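Acyl-CoA dehydrogenase (PDB 2PG0) is an FAD-dependent flavoenzyme of the acyl-CoA dehydrogenase family, which introduces a double bond between the alpha and beta carbons of acyl thioesters. Local coordinates at the interface of chains A and B. Residues are numbered along the deposited sequence; one frame, centred on the assembly and turned at random. Chains: chain A/B, Acyl-CoA dehydrogenase.

The interface of chains A and B. Residues chain A 296-297, 300, 328; chain B 300, 304, 328.
Water 1 joins the two chains between the backbone carbonyls of A:Leu300 and B:Leu300. It lies 2.8 Å from A:Leu300 O and 2.9 Å from B:Leu300 O. No direct polar bond crosses this patch. The water gives a polar link across a contact that is otherwise apolar.

The main packing is leucine on indole, made twice by the two-fold symmetry. A:Leu300 sets its CD1 methyl over the middle of the B:Trp328 face, a CH-pi contact. The methyl stands 3.2 Å above the ring plane and touches CE2 and CD2, the bond shared by the two rings. The twin contact puts B:Leu300 CD1 over A:Trp328, 3.3 Å from the centroid of its five-membered ring. In B:Trp328, CG is anti to the backbone N (chi1 -168°), and chi2 of 90° turns the indole so that a flat face meets the leucine.

The branches of A:Leu300 divide the work. While CD1 covers the indole, CD2 meets B:Phe304 at CB and CG, 3.6 Å from each. These two side chains cross at about a right angle. One turn earlier on the helix, A:Thr296 sets its methyl CG2 against B:Trp328 CB, 3.8 Å away. Within chain A, the carbonyl oxygen of A:Glu297 lies in plane at the edge of the A:Trp328 ring.

An alanine in place of B:Trp328 keeps CB near A:Thr296, but would probably leave A:Leu300 CD1 without its aromatic floor and open a gap beneath that methyl.

A:Thr296, A:Glu297, A:Leu300, B:Leu300 and B:Phe304 lie on helix 285-313 of their chains, and A:Trp328 and B:Trp328 on helix 319-343. Both helices lie in the C-terminal helical domain. The patch is part of a two-fold helix-to-helix interface between two copies of one protein, probably within the tetramer usual in this family.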
# COMPACT_ATOMS: atom_id res chain seq x y z
N THR A 296 10.16 -7.24 -9.89
CA THR A 296 8.87 -7.53 -10.53
C THR A 296 8.23 -6.26 -11.09
O THR A 296 7.84 -6.20 -12.26
CB THR A 296 7.90 -8.24 -9.55
OG1 THR A 296 8.48 -9.47 -9.10
CG2 THR A 296 6.55 -8.54 -10.21
N GLU A 297 8.13 -5.24 -10.26
CA GLU A 297 7.51 -3.99 -10.68
C GLU A 297 8.33 -3.32 -11.80
O GLU A 297 7.76 -2.77 -12.75
CB GLU A 297 7.28 -3.06 -9.49
CG GLU A 297 6.24 -3.61 -8.49
CD GLU A 297 5.77 -2.55 -7.48
OE1 GLU A 297 6.18 -1.38 -7.58
OE2 GLU A 297 4.98 -2.90 -6.57
N LEU A 300 7.49 -5.13 -15.00
CA LEU A 300 6.19 -4.66 -15.48
C LEU A 300 6.28 -3.32 -16.21
O LEU A 300 5.72 -3.17 -17.29
CB LEU A 300 5.21 -4.53 -14.31
CG LEU A 300 4.70 -5.82 -13.68
CD1 LEU A 300 4.02 -5.46 -12.38
CD2 LEU A 300 3.72 -6.59 -14.60
N TRP A 328 2.09 5.60 -13.41
CA TRP A 328 2.42 4.37 -12.70
C TRP A 328 3.93 4.17 -12.55
O TRP A 328 4.39 3.79 -11.48
CB TRP A 328 1.77 3.15 -13.35
CG TRP A 328 1.86 1.94 -12.46
CD1 TRP A 328 0.96 1.55 -11.51
CD2 TRP A 328 2.93 0.99 -12.43
NE1 TRP A 328 1.39 0.40 -10.90
CE2 TRP A 328 2.60 0.03 -11.44
CE3 TRP A 328 4.12 0.84 -13.15
CZ2 TRP A 328 3.43 -1.06 -11.15
CZ3 TRP A 328 4.95 -0.25 -12.86
CH2 TRP A 328 4.59 -1.18 -11.87
N LEU B 300 -1.22 -3.09 -17.22
CA LEU B 300 0.12 -3.61 -16.93
C LEU B 300 0.17 -5.14 -16.93
O LEU B 300 1.07 -5.72 -17.55
CB LEU B 300 0.61 -3.09 -15.57
CG LEU B 300 0.98 -1.62 -15.48
CD1 LEU B 300 1.12 -1.28 -14.02
CD2 LEU B 300 2.28 -1.28 -16.23
N PHE B 304 2.02 -7.58 -19.71
CA PHE B 304 3.07 -8.47 -19.23
C PHE B 304 2.76 -9.94 -19.52
O PHE B 304 3.59 -10.66 -20.09
CB PHE B 304 3.33 -8.26 -17.73
CG PHE B 304 4.59 -8.90 -17.23
CD1 PHE B 304 5.82 -8.29 -17.44
CD2 PHE B 304 4.54 -10.12 -16.56
CE1 PHE B 304 7.00 -8.88 -16.98
CE2 PHE B 304 5.72 -10.72 -16.09
CZ PHE B 304 6.95 -10.09 -16.30
N TRP B 328 2.28 -11.33 -9.05
CA TRP B 328 1.84 -9.94 -9.16
C TRP B 328 0.40 -9.83 -9.67
O TRP B 328 -0.38 -9.05 -9.13
CB TRP B 328 2.78 -9.11 -10.02
CG TRP B 328 2.49 -7.65 -9.89
CD1 TRP B 328 3.04 -6.78 -8.98
CD2 TRP B 328 1.57 -6.89 -10.68
NE1 TRP B 328 2.51 -5.52 -9.17
CE2 TRP B 328 1.61 -5.55 -10.20
CE3 TRP B 328 0.73 -7.19 -11.76
CZ2 TRP B 328 0.84 -4.53 -10.76
CZ3 TRP B 328 -0.04 -6.18 -12.32
CH2 TRP B 328 0.02 -4.86 -11.82
O HOH W 1 3.59 -4.63 -18.46